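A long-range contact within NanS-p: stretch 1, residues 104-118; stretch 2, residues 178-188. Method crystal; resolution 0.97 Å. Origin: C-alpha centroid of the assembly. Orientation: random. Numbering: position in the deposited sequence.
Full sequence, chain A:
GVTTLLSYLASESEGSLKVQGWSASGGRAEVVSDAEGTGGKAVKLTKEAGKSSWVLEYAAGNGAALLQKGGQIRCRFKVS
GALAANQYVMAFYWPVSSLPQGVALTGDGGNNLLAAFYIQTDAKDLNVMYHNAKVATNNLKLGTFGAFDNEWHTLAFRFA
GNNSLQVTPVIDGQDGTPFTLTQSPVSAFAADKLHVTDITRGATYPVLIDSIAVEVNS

Stretch 1, residues 104-118: ALTGDGGNNLLAAFY
Stretch 2 178-188: PFTLTQSPVSA

Leu181 lies at the apolar centre of this contact. Its CA-to-CB bond points toward stretch 1, and with chi1 m and chi2 t (phi/psi -60/145) the side chain reaches several neighbours. Leu181 CB lies 3.5 Å from Leu105 CD2, while at the branched end Leu181 CD1 lies 4.3 Å from Leu114 CD2 and Leu181 CD2 meets the edge of the Phe117 ring, 4.1 Å from Phe117 CZ. Leucine suits the site because its two methyls can touch different partners while the chain itself stays extended. Leu105, also m,t and also pointing toward its partner, returns the contact from a backbone at -81/138; Leu105 CA is 5.0 Å from Thr182 CA.

Beside Leu181, the short strand 179-180 brings Phe179 (chi1 65°, chi2 -79°) to Phe117 (chi1 -50°, chi2 -48°), the latter on the strand that runs through 115-118. Phe179 CZ approaches Phe117 CE1 to 3.7 Å; the centroids are 5.8 Å apart and the planes lie at 88°. The chain turns a corner at Leu114 (-85/-13), whose carbonyl O is buried without a polar partner. Before the corner, Leu113 (-131/137; chi1 m, chi2 94°) sets out sideways but brings its end nearer: Leu113 CD1 is 3.6 Å from Ser184 CB, and Leu113 CD2 is 4.1 Å from CG1 of Val186, a t rotamer.

Outward from this core, backbone and water take over. Water 1 accepts from Thr106 N (2.9 Å) and donates to Leu181 O (2.7 Å), bridging the two stretches where Thr106 N and Leu181 O do not bond directly. Water 2 accepts from Leu113 N at 2.9 Å and lies 2.6 Å from Thr182 O. Next, Gln183 N donates to Thr106 O at 2.9 Å and a nearly straight 170°, and Ser184 N donates to Asn111 O at 3.0 Å. The return bond, Asn111 N to Ser184 O, is weak at 3.3 Å and 123°. Ser184 (-140/153, chi1 t) also turns its hydroxyl to its own stretch, where Val186 N donates to Ser184 OG at 3.2 Å.

Between these backbone bonds stretch 1 bulges around Gln183, the residue with the largest covered area. Extended as m,t with chi3 11°, Gln183 points toward the loop and uses both ends of its amide: Gln183 OE1 accepts from Gly110 N at 2.8 Å, while Gln183 NE2 gives a weak bond to Leu105 O at 3.3 Å. A long side chain with a donor and an acceptor suits a loop whose backbone offers both.

Three positions in the loop have backbone angles that suit glycine. Gly107 (89/174) and Gly109 (128/-37) adopt angles at which a CB would jam against the preceding carbonyl; an ideal CB on Gly109 would also lie 3.0 Å from Ser184 C, a clash. Gly109 CA is 4.5 Å from Pro185 CA. Gly110 (80/9) has the positive phi that glycine tolerates best.

At the polar edge Asn111 (-131/140; chi1 m, chi2 -89°) donates from Asn111 ND2 to Ser184 O at 3.1 Å, its amide reinforcing the weak backbone bond to the same carbonyl.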

# COMPACT_ATOMS: atom_id res chain seq x y z
N ALA A 104 -8.82 20.33 2.00
CA ALA A 104 -9.90 19.54 2.57
C ALA A 104 -10.37 18.56 1.51
O ALA A 104 -10.51 18.92 0.34
CB ALA A 104 -11.06 20.42 3.02
N LEU A 105 -10.61 17.33 1.94
CA LEU A 105 -11.04 16.28 1.03
C LEU A 105 -12.53 16.40 0.78
O LEU A 105 -13.32 16.64 1.70
CB LEU A 105 -10.72 14.92 1.64
CG LEU A 105 -9.24 14.55 1.63
CD1 LEU A 105 -8.93 13.47 2.66
CD2 LEU A 105 -8.85 14.03 0.24
N THR A 106 -12.93 16.23 -0.48
CA THR A 106 -14.34 16.21 -0.81
C THR A 106 -14.99 14.93 -0.28
O THR A 106 -14.32 13.95 0.05
CB THR A 106 -14.56 16.30 -2.32
OG1 THR A 106 -13.93 15.20 -2.98
CG2 THR A 106 -13.99 17.60 -2.87
N GLY A 107 -16.32 14.96 -0.22
CA GLY A 107 -17.10 13.79 0.11
C GLY A 107 -17.34 13.62 1.60
O GLY A 107 -16.83 14.36 2.44
N ASP A 108 -18.16 12.62 1.92
CA ASP A 108 -18.40 12.18 3.28
C ASP A 108 -17.63 10.89 3.53
O ASP A 108 -17.00 10.31 2.64
N GLY A 109 -17.69 10.42 4.77
CA GLY A 109 -16.88 9.30 5.21
C GLY A 109 -16.16 9.70 6.47
O GLY A 109 -15.97 8.90 7.39
N GLY A 110 -15.75 10.96 6.51
CA GLY A 110 -15.31 11.59 7.73
C GLY A 110 -13.90 11.28 8.16
O GLY A 110 -13.53 11.64 9.29
N ASN A 111 -13.09 10.62 7.33
CA ASN A 111 -11.70 10.38 7.67
C ASN A 111 -10.78 10.77 6.52
O ASN A 111 -11.08 10.50 5.35
CB ASN A 111 -11.43 8.93 8.05
CG ASN A 111 -12.29 8.47 9.18
OD1 ASN A 111 -11.92 8.60 10.34
ND2 ASN A 111 -13.46 7.92 8.86
N ASN A 112 -9.67 11.39 6.90
CA ASN A 112 -8.66 11.86 5.96
C ASN A 112 -7.52 10.86 5.89
O ASN A 112 -6.80 10.65 6.89
CB ASN A 112 -8.10 13.20 6.42
CG ASN A 112 -9.15 14.28 6.50
OD1 ASN A 112 -10.06 14.36 5.68
ND2 ASN A 112 -9.01 15.15 7.50
N LEU A 113 -7.34 10.24 4.72
CA LEU A 113 -6.25 9.31 4.47
C LEU A 113 -5.57 9.68 3.17
O LEU A 113 -6.23 9.97 2.17
CB LEU A 113 -6.72 7.84 4.37
CG LEU A 113 -7.33 7.25 5.63
CD1 LEU A 113 -8.84 7.42 5.57
CD2 LEU A 113 -7.01 5.80 5.81
N LEU A 114 -4.23 9.64 3.18
CA LEU A 114 -3.47 9.82 1.94
C LEU A 114 -3.32 8.52 1.18
O LEU A 114 -2.91 8.54 0.01
CB LEU A 114 -2.10 10.41 2.24
CG LEU A 114 -2.11 11.79 2.91
CD1 LEU A 114 -0.68 12.25 3.12
CD2 LEU A 114 -2.93 12.80 2.13
N ALA A 115 -3.63 7.39 1.82
CA ALA A 115 -3.67 6.10 1.16
C ALA A 115 -4.78 5.28 1.79
O ALA A 115 -4.92 5.25 3.01
CB ALA A 115 -2.36 5.35 1.32
N ALA A 116 -5.55 4.60 0.94
CA ALA A 116 -6.54 3.63 1.39
C ALA A 116 -6.76 2.66 0.23
O ALA A 116 -7.83 2.59 -0.37
CB ALA A 116 -7.84 4.29 1.83
N PHE A 117 -5.68 1.98 -0.13
CA PHE A 117 -5.61 1.26 -1.39
C PHE A 117 -5.40 -0.22 -1.12
O PHE A 117 -4.53 -0.58 -0.32
CB PHE A 117 -4.44 1.79 -2.23
CG PHE A 117 -4.42 3.29 -2.37
CD1 PHE A 117 -5.56 3.98 -2.72
CD2 PHE A 117 -3.26 4.00 -2.12
CE1 PHE A 117 -5.54 5.38 -2.83
CE2 PHE A 117 -3.23 5.38 -2.24
CZ PHE A 117 -4.37 6.07 -2.59
N TYR A 118 -6.18 -1.08 -1.76
CA TYR A 118 -6.04 -2.51 -1.53
C TYR A 118 -5.96 -3.27 -2.84
O TYR A 118 -6.40 -2.81 -3.90
CB TYR A 118 -7.14 -3.05 -0.59
CG TYR A 118 -8.56 -2.97 -1.10
CD1 TYR A 118 -9.32 -1.81 -0.96
CD2 TYR A 118 -9.15 -4.06 -1.71
CE1 TYR A 118 -10.62 -1.76 -1.42
CE2 TYR A 118 -10.45 -4.02 -2.17
CZ TYR A 118 -11.18 -2.85 -2.03
OH TYR A 118 -12.47 -2.74 -2.49
N PRO A 178 -5.84 9.03 -13.58
CA PRO A 178 -5.78 9.86 -12.36
C PRO A 178 -7.10 9.79 -11.61
O PRO A 178 -8.17 9.65 -12.20
CB PRO A 178 -5.51 11.27 -12.90
CG PRO A 178 -4.85 11.04 -14.21
CD PRO A 178 -5.49 9.81 -14.79
N PHE A 179 -7.01 9.93 -10.29
CA PHE A 179 -8.18 10.00 -9.43
C PHE A 179 -7.91 11.01 -8.33
O PHE A 179 -6.76 11.31 -8.02
CB PHE A 179 -8.52 8.62 -8.82
CG PHE A 179 -7.47 8.09 -7.89
CD1 PHE A 179 -6.31 7.50 -8.36
CD2 PHE A 179 -7.65 8.18 -6.52
CE1 PHE A 179 -5.34 7.03 -7.47
CE2 PHE A 179 -6.70 7.71 -5.64
CZ PHE A 179 -5.55 7.14 -6.11
N THR A 180 -8.98 11.54 -7.74
CA THR A 180 -8.85 12.50 -6.67
C THR A 180 -9.20 11.85 -5.34
O THR A 180 -10.23 11.18 -5.21
CB THR A 180 -9.70 13.74 -6.94
OG1 THR A 180 -9.23 14.37 -8.13
CG2 THR A 180 -9.62 14.74 -5.80
N LEU A 181 -8.32 12.03 -4.35
CA LEU A 181 -8.60 11.52 -3.02
C LEU A 181 -9.87 12.15 -2.49
O LEU A 181 -10.17 13.32 -2.75
CB LEU A 181 -7.45 11.86 -2.06
CG LEU A 181 -6.11 11.20 -2.38
CD1 LEU A 181 -5.02 11.81 -1.53
CD2 LEU A 181 -6.13 9.70 -2.19
N THR A 182 -10.63 11.37 -1.73
CA THR A 182 -11.84 11.82 -1.06
C THR A 182 -11.75 11.39 0.39
O THR A 182 -10.84 10.67 0.80
CB THR A 182 -13.11 11.22 -1.69
OG1 THR A 182 -13.16 9.82 -1.44
CG2 THR A 182 -13.16 11.46 -3.17
N GLN A 183 -12.72 11.82 1.18
CA GLN A 183 -12.89 11.22 2.50
C GLN A 183 -13.17 9.72 2.35
O GLN A 183 -13.65 9.24 1.33
CB GLN A 183 -14.01 11.92 3.26
CG GLN A 183 -13.71 13.40 3.49
CD GLN A 183 -14.68 14.08 4.43
OE1 GLN A 183 -15.47 13.42 5.10
NE2 GLN A 183 -14.61 15.41 4.50
N SER A 184 -12.88 8.98 3.42
CA SER A 184 -13.01 7.53 3.43
C SER A 184 -13.58 7.09 4.77
O SER A 184 -13.39 7.77 5.78
CB SER A 184 -11.62 6.89 3.27
OG SER A 184 -11.59 5.52 3.62
N PRO A 185 -14.27 5.94 4.80
CA PRO A 185 -14.80 5.44 6.07
C PRO A 185 -13.77 4.76 6.95
O PRO A 185 -14.08 4.44 8.10
CB PRO A 185 -15.86 4.42 5.62
CG PRO A 185 -15.30 3.88 4.36
CD PRO A 185 -14.67 5.07 3.67
N VAL A 186 -12.56 4.50 6.44
CA VAL A 186 -11.57 3.77 7.22
C VAL A 186 -11.19 4.61 8.43
O VAL A 186 -10.76 5.77 8.30
CB VAL A 186 -10.36 3.40 6.36
CG1 VAL A 186 -9.29 2.73 7.21
CG2 VAL A 186 -10.78 2.49 5.20
N SER A 187 -11.32 4.02 9.62
CA SER A 187 -11.14 4.73 10.87
C SER A 187 -10.33 3.97 11.90
O SER A 187 -9.94 4.58 12.90
CB SER A 187 -12.50 5.06 11.50
OG SER A 187 -13.21 3.86 11.75
N ALA A 188 -10.06 2.68 11.71
CA ALA A 188 -9.55 1.83 12.78
C ALA A 188 -8.04 1.87 12.93
O ALA A 188 -7.50 1.20 13.81
CB ALA A 188 -9.97 0.37 12.53
O HOH W 1 -10.91 15.86 -2.54
O HOH W 2 -9.64 9.95 3.01
O HOH W 3 -8.35 8.47 1.13